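Local coordinates for endoglucanase (PDB 6WQV), which probably hydrolyses internal beta-1,4 links of cellulose and related plant polysaccharides, as a broad-specificity endoglucanase of glycoside hydrolase family 5, at residues F326-S329 with G330-G334; L29-T32 with L33-T36. All blocks are in the same frame, centred on the assembly; numbering follows the deposited sequence.

The two contacts lie in loops at one end of a closed barrel of eight parallel strands, the TIM barrel of family 5 glycoside hydrolases. Contact 2 comes first along the chain, in the loop that follows strand 26-29. Contact 1 lies about 300 residues later, in the loop between strand 318-322 and strand 336-337. Strands 26-29 and 318-322 are the first and last of the barrel and pair side by side where it closes. Their loops are therefore neighbours. The contact centres are 15 Å apart, and their nearest atoms about 6 Å. The two do not touch, but both bind the same beta-D-glucopyranose. They form part of one glycan pocket.

Contact 1: residues F326-S329 with G330-G334; sequences FDTS and GENFG. With BGC (beta-D-glucopyranose), chain E; GLC (alpha-D-glucopyranose), chain B; EDO (1,2-ethanediol), chain I.
Asn332 folds its side chain back onto Phe326 and Thr328 and closes a tight loop that follows the last strand of the TIM barrel. The backbone reverses here: the paths of 326-329 and 330-334 run nearly opposite. The Asn332 amide bridges the bend with both its polar atoms. Asn332 ND2 donates to Thr328 O over 2.9 Å, almost straight at 174° and close to the amide plane. OD1 accepts two bonds from Thr328. The backbone N comes from one face of the amide, and Thr328 OG1 from the other at 2.7 Å from Asn332 OD1. Together these three bonds fix the rotation of the amide. Asn332 CG also packs on Phe326 O, 3.2 Å away, and that carbonyl accepts a bond from Asn293.

Thr328 OG1 lies between its own backbone N and carbonyl carbon (chi1 76°). There it also accepts from Gly330 N at 3.1 Å and accepts a hydrogen bond from a water, which also donates to Glu331 O. Phe326 points its CB away from 330-334, yet CE1 of its ring returns to 3.4 Å from Gly334 C. The ring lies where a CB on Gly334 would have to go, which fits the glycine there.

The turn presents Glu331 and Phe333 to the bound glycan. Glu331 OE1 accepts from O2 of the beta-D-glucopyranose and from O6 of the alpha-D-glucopyranose, both at 2.8 Å.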
ATOM      1  N   PHE A 326       8.793 -17.563   3.024  1.00 13.28           N
ATOM      2  CA  PHE A 326       8.204 -18.802   2.514  1.00 13.89           C
ATOM      3  C   PHE A 326       7.919 -19.823   3.599  1.00 16.45           C
ATOM      4  O   PHE A 326       6.780 -20.292   3.709  1.00 15.91           O
ATOM      5  CB  PHE A 326       9.099 -19.373   1.379  1.00 15.36           C
ATOM      6  CG  PHE A 326       9.268 -18.392   0.270  1.00 13.58           C
ATOM      7  CD1 PHE A 326       8.302 -18.276  -0.707  1.00 14.38           C
ATOM      8  CD2 PHE A 326      10.330 -17.502   0.270  1.00 16.84           C
ATOM      9  CE1 PHE A 326       8.406 -17.311  -1.691  1.00 14.98           C
ATOM     10  CE2 PHE A 326      10.440 -16.537  -0.710  1.00 17.78           C
ATOM     11  CZ  PHE A 326       9.467 -16.439  -1.687  1.00 14.72           C
ATOM     12  N   ASP A 327       8.907 -20.170   4.415  1.00 17.29           N
ATOM     13  CA  ASP A 327       8.746 -21.226   5.406  1.00 18.02           C
ATOM     14  C   ASP A 327       9.247 -20.772   6.772  1.00 20.19           C
ATOM     15  O   ASP A 327       9.746 -21.580   7.558  1.00 23.91           O
ATOM     16  CB  ASP A 327       9.439 -22.505   4.937  1.00 21.95           C
ATOM     17  CG  ASP A 327       8.888 -23.007   3.605  1.00 26.50           C
ATOM     18  OD1 ASP A 327       7.694 -23.372   3.547  1.00 28.23           O
ATOM     19  OD2 ASP A 327       9.648 -23.017   2.614  1.00 31.23           O
ATOM     20  N   THR A 328       9.090 -19.482   7.071  1.00 19.18           N
ATOM     21  CA  THR A 328       9.486 -18.925   8.352  1.00 20.81           C
ATOM     22  C   THR A 328       8.402 -19.182   9.403  1.00 18.84           C
ATOM     23  O   THR A 328       7.310 -19.674   9.108  1.00 19.86           O
ATOM     24  CB  THR A 328       9.717 -17.416   8.228  1.00 19.88           C
ATOM     25  OG1 THR A 328       8.453 -16.739   8.166  1.00 19.39           O
ATOM     26  CG2 THR A 328      10.523 -17.084   6.973  1.00 20.96           C
ATOM     27  N   SER A 329       8.724 -18.841  10.653  1.00 21.63           N
ATOM     28  CA  SER A 329       7.769 -18.925  11.751  1.00 21.94           C
ATOM     29  C   SER A 329       6.831 -17.723  11.807  1.00 23.16           C
ATOM     30  O   SER A 329       5.954 -17.678  12.679  1.00 24.22           O
ATOM     31  CB  SER A 329       8.520 -19.035  13.077  1.00 26.76           C
ATOM     32  OG  SER A 329       9.346 -17.899  13.263  1.00 32.10           O
ATOM     33  N   GLY A 330       6.998 -16.762  10.910  1.00 20.98           N
ATOM     34  CA  GLY A 330       6.155 -15.589  10.815  1.00 20.26           C
ATOM     35  C   GLY A 330       5.146 -15.693   9.692  1.00 18.71           C
ATOM     36  O   GLY A 330       4.683 -16.783   9.337  1.00 20.55           O
ATOM     37  N   GLU A 331       4.782 -14.540   9.134  1.00 16.29           N
ATOM     38  CA  GLU A 331       3.827 -14.483   8.038  1.00 13.83           C
ATOM     39  C   GLU A 331       4.552 -14.771   6.732  1.00 14.17           C
ATOM     40  O   GLU A 331       5.464 -14.036   6.349  1.00 15.94           O
ATOM     41  CB  GLU A 331       3.175 -13.102   7.984  1.00 14.58           C
ATOM     42  CG  GLU A 331       2.334 -12.806   9.212  1.00 15.89           C
ATOM     43  CD  GLU A 331       1.707 -11.414   9.221  1.00 15.66           C
ATOM     44  OE1 GLU A 331       1.840 -10.651   8.238  1.00 15.06           O
ATOM     45  OE2 GLU A 331       1.058 -11.090  10.242  1.00 20.47           O
ATOM     46  N   ASN A 332       4.152 -15.830   6.045  1.00 14.45           N
ATOM     47  CA  ASN A 332       4.827 -16.236   4.815  1.00 12.59           C
ATOM     48  C   ASN A 332       3.990 -15.840   3.606  1.00 12.29           C
ATOM     49  O   ASN A 332       3.210 -16.631   3.076  1.00 12.88           O
ATOM     50  CB  ASN A 332       5.105 -17.729   4.850  1.00 13.65           C
ATOM     51  CG  ASN A 332       6.085 -18.101   5.925  1.00 14.17           C
ATOM     52  OD1 ASN A 332       7.189 -17.565   5.982  1.00 14.62           O
ATOM     53  ND2 ASN A 332       5.679 -19.007   6.805  1.00 18.45           N
ATOM     54  N   PHE A 333       4.188 -14.609   3.150  1.00 11.65           N
ATOM     55  CA  PHE A 333       3.492 -14.069   1.994  1.00 10.45           C
ATOM     56  C   PHE A 333       4.367 -14.018   0.743  1.00 11.61           C
ATOM     57  O   PHE A 333       3.999 -13.375  -0.243  1.00 12.94           O
ATOM     58  CB  PHE A 333       2.943 -12.674   2.309  1.00 11.14           C
ATOM     59  CG  PHE A 333       1.707 -12.673   3.181  1.00 11.27           C
ATOM     60  CD1 PHE A 333       0.492 -13.143   2.691  1.00 13.56           C
ATOM     61  CD2 PHE A 333       1.741 -12.139   4.459  1.00 12.57           C
ATOM     62  CE1 PHE A 333      -0.648 -13.121   3.479  1.00 12.90           C
ATOM     63  CE2 PHE A 333       0.598 -12.111   5.248  1.00 14.76           C
ATOM     64  CZ  PHE A 333      -0.595 -12.610   4.754  1.00 12.77           C
ATOM     65  N   GLY A 334       5.510 -14.700   0.751  1.00 11.31           N
ATOM     66  CA  GLY A 334       6.395 -14.654  -0.395  1.00 11.03           C
ATOM     67  C   GLY A 334       5.762 -15.241  -1.644  1.00 10.04           C
ATOM     68  O   GLY A 334       4.977 -16.189  -1.594  1.00 11.86           O
TER
HETATM   69  C2  BGC E   2       4.323  -8.526   7.208  1.00 12.32           C
HETATM   70  C3  BGC E   2       5.001  -9.086   8.417  1.00 12.77           C
HETATM   71  C4  BGC E   2       5.613  -8.013   9.281  1.00 14.81           C
HETATM   72  C5  BGC E   2       4.592  -6.962   9.659  1.00 14.28           C
HETATM   73  C6  BGC E   2       5.134  -5.770  10.382  1.00 14.02           C
HETATM   74  C1  BGC E   2       3.291  -7.472   7.585  1.00 13.71           C
HETATM   75  O2  BGC E   2       3.677  -9.581   6.454  1.00 13.21           O
HETATM   76  O3  BGC E   2       6.044 -10.025   7.975  1.00 14.48           O
HETATM   77  O4  BGC E   2       6.070  -8.598  10.557  1.00 17.94           O
HETATM   78  O5  BGC E   2       3.955  -6.431   8.421  1.00 13.62           O
HETATM   79  O6  BGC E   2       4.052  -4.959  10.853  1.00 19.75           O
HETATM   80  C1  GLC B   1      -0.907  -4.654   6.521  1.00 19.28           C
HETATM   81  C2  GLC B   1       0.465  -4.010   6.451  1.00 13.23           C
HETATM   82  C3  GLC B   1       1.632  -4.822   6.084  1.00 11.80           C
HETATM   83  C4  GLC B   1       1.603  -6.151   6.802  1.00 11.97           C
HETATM   84  C5  GLC B   1       0.344  -6.856   6.356  1.00 14.21           C
HETATM   85  C6  GLC B   1       0.238  -8.306   6.797  1.00 14.02           C
HETATM   86  O1  GLC B   1      -1.670  -4.615   5.387  1.00 19.54           O
HETATM   87  O2  GLC B   1       0.331  -2.822   5.612  1.00 13.78           O
HETATM   88  O3  GLC B   1       2.830  -4.058   6.485  1.00 11.71           O
HETATM   89  O4  GLC B   1       2.786  -6.886   6.474  1.00 12.33           O
HETATM   90  O5  GLC B   1      -0.827  -6.130   6.906  1.00 16.68           O
HETATM   91  O6  GLC B   1       0.182  -8.414   8.152  1.00 16.40           O
HETATM   92  C1  EDO I 401      12.762 -18.331   3.866  1.00 39.40           C
HETATM   93  O1  EDO I 401      11.563 -17.575   3.682  1.00 33.10           O
HETATM   94  C2  EDO I 401      12.429 -19.816   3.793  1.00 42.90           C
HETATM   95  O2  EDO I 401      11.508 -20.114   4.847  1.00 41.88           O
HETATM   96  O   HOH W   1       7.826 -13.873   8.076  0.64 17.90           O

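Contact 2: residues L29-T32 with L33-T36; sequences LGNT and LDAT. With BGC (beta-D-glucopyranose), chain E.
Asp34 OD2 is gripped by Asn31 N at 2.9 Å, on its syn lone pair, and by a water at 2.7 Å. The other oxygen, Asp34 OD1, accepts from Thr32 N over 2.7 Å, and this N-H comes from above the carboxylate plane. Residues 29-36 begin the loop after the first strand of the TIM barrel, and a type I beta turn runs from Thr32 to Ala35. The turn is closed by Ala35 N donating to Thr32 O at 3.1 Å. Asp34 CG sits between its own N and carbonyl carbon (chi1 45°), which brings the carboxylate back to the N-H groups of Asn31 and Thr32. With an alanine here in place of Asp34 both acceptors are gone, and Asn31 N and Thr32 N would probably be left without their partners, the backbone carrying Asn31 less fixed.

Thr32 OG1 donates to Gly30 O, and Arg338 binds both of these oxygens. A second water joins Leu29 O to Leu33 N across the bend. The water on Asp34 OD2 also lies 2.9 Å from Asn31 OD1 and so links the turn to the pocket. On the other arm of the same amide, Asn31 ND2 donates to O3 of the beta-D-glucopyranose at 2.9 Å and 164°.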
ATOM      1  N   LEU A  29       6.609  -4.519  -2.806  1.00  8.66           N
ATOM      2  CA  LEU A  29       7.964  -4.783  -2.303  1.00  8.78           C
ATOM      3  C   LEU A  29       7.937  -4.768  -0.771  1.00  9.29           C
ATOM      4  O   LEU A  29       8.387  -3.826  -0.109  1.00 11.26           O
ATOM      5  CB  LEU A  29       8.914  -3.725  -2.846  1.00  9.39           C
ATOM      6  CG  LEU A  29      10.406  -3.877  -2.544  1.00  9.50           C
ATOM      7  CD1 LEU A  29      11.019  -5.039  -3.309  1.00 12.14           C
ATOM      8  CD2 LEU A  29      11.166  -2.604  -2.842  1.00 10.34           C
ATOM      9  N   GLY A  30       7.379  -5.833  -0.208  1.00  8.64           N
ATOM     10  CA  GLY A  30       7.099  -5.848   1.216  1.00 10.75           C
ATOM     11  C   GLY A  30       8.290  -6.188   2.093  1.00 10.25           C
ATOM     12  O   GLY A  30       9.241  -6.866   1.692  1.00  9.99           O
ATOM     13  N   ASN A  31       8.219  -5.719   3.348  1.00  9.91           N
ATOM     14  CA  ASN A  31       9.233  -5.969   4.381  1.00 11.74           C
ATOM     15  C   ASN A  31      10.640  -5.519   3.957  1.00 10.99           C
ATOM     16  O   ASN A  31      11.647  -6.127   4.337  1.00 11.98           O
ATOM     17  CB  ASN A  31       9.245  -7.438   4.829  1.00 11.80           C
ATOM     18  CG  ASN A  31       8.159  -7.766   5.830  1.00 11.56           C
ATOM     19  OD1 ASN A  31       7.269  -6.951   6.080  1.00 11.57           O
ATOM     20  ND2 ASN A  31       8.226  -8.954   6.410  1.00 13.14           N
ATOM     21  N   THR A  32      10.700  -4.415   3.207  1.00 10.62           N
ATOM     22  CA  THR A  32      11.921  -3.920   2.587  1.00 10.50           C
ATOM     23  C   THR A  32      12.146  -2.492   3.050  1.00 10.74           C
ATOM     24  O   THR A  32      12.674  -2.280   4.151  1.00 11.21           O
ATOM     25  CB  THR A  32      11.816  -4.142   1.072  1.00 10.83           C
ATOM     26  OG1 THR A  32      11.538  -5.532   0.812  1.00 11.21           O
ATOM     27  CG2 THR A  32      13.084  -3.776   0.355  1.00 12.33           C
ATOM     28  N   LEU A  33      11.801  -1.474   2.249  1.00 11.51           N
ATOM     29  CA  LEU A  33      11.976  -0.089   2.700  1.00  9.37           C
ATOM     30  C   LEU A  33      11.006   0.276   3.816  1.00 12.15           C
ATOM     31  O   LEU A  33      11.179   1.328   4.449  1.00 12.09           O
ATOM     32  CB  LEU A  33      11.846   0.873   1.523  1.00 10.04           C
ATOM     33  CG  LEU A  33      12.807   0.605   0.353  1.00 11.59           C
ATOM     34  CD1 LEU A  33      12.596   1.654  -0.748  1.00 11.48           C
ATOM     35  CD2 LEU A  33      14.262   0.547   0.814  1.00 11.91           C
ATOM     36  N   ASP A  34      10.009  -0.582   4.075  1.00 10.72           N
ATOM     37  CA  ASP A  34       9.077  -0.446   5.187  1.00 11.66           C
ATOM     38  C   ASP A  34       9.600  -1.039   6.495  1.00 11.56           C
ATOM     39  O   ASP A  34       8.978  -0.818   7.543  1.00 12.83           O
ATOM     40  CB  ASP A  34       7.715  -1.083   4.847  1.00 11.19           C
ATOM     41  CG  ASP A  34       7.824  -2.471   4.182  1.00 11.97           C
ATOM     42  OD1 ASP A  34       8.630  -2.636   3.240  1.00 12.39           O
ATOM     43  OD2 ASP A  34       7.062  -3.376   4.586  1.00 12.15           O
ATOM     44  N   ALA A  35      10.708  -1.776   6.481  1.00 11.08           N
ATOM     45  CA  ALA A  35      11.217  -2.365   7.708  1.00 10.99           C
ATOM     46  C   ALA A  35      11.633  -1.279   8.690  1.00 12.13           C
ATOM     47  O   ALA A  35      12.275  -0.291   8.319  1.00 15.01           O
ATOM     48  CB  ALA A  35      12.404  -3.277   7.395  1.00 12.85           C
ATOM     49  N   THR A  36      11.256  -1.460   9.954  1.00 13.30           N
ATOM     50  CA  THR A  36      11.627  -0.547  11.024  1.00 15.40           C
ATOM     51  C   THR A  36      12.581  -1.226  11.999  1.00 16.16           C
ATOM     52  O   THR A  36      12.594  -2.454  12.136  1.00 16.05           O
ATOM     53  CB  THR A  36      10.396  -0.043  11.791  1.00 15.83           C
ATOM     54  OG1 THR A  36       9.669  -1.153  12.336  1.00 17.14           O
ATOM     55  CG2 THR A  36       9.478   0.768  10.890  1.00 16.68           C
TER
HETATM   56  C2  BGC E   2       4.323  -8.526   7.208  1.00 12.32           C
HETATM   57  C3  BGC E   2       5.001  -9.086   8.417  1.00 12.77           C
HETATM   58  C4  BGC E   2       5.613  -8.013   9.281  1.00 14.81           C
HETATM   59  C5  BGC E   2       4.592  -6.962   9.659  1.00 14.28           C
HETATM   60  C6  BGC E   2       5.134  -5.770  10.382  1.00 14.02           C
HETATM   61  C1  BGC E   2       3.291  -7.472   7.585  1.00 13.71           C
HETATM   62  O2  BGC E   2       3.677  -9.581   6.454  1.00 13.21           O
HETATM   63  O3  BGC E   2       6.044 -10.025   7.975  1.00 14.48           O
HETATM   64  O4  BGC E   2       6.070  -8.598  10.557  1.00 17.94           O
HETATM   65  O5  BGC E   2       3.955  -6.431   8.421  1.00 13.62           O
HETATM   66  O6  BGC E   2       4.052  -4.959  10.853  1.00 19.75           O
HETATM   67  O   HOH W   2       9.770  -1.403   0.167  1.00 11.52           O
HETATM   68  O   HOH W   3       5.670  -4.558   6.558  1.00 12.16           O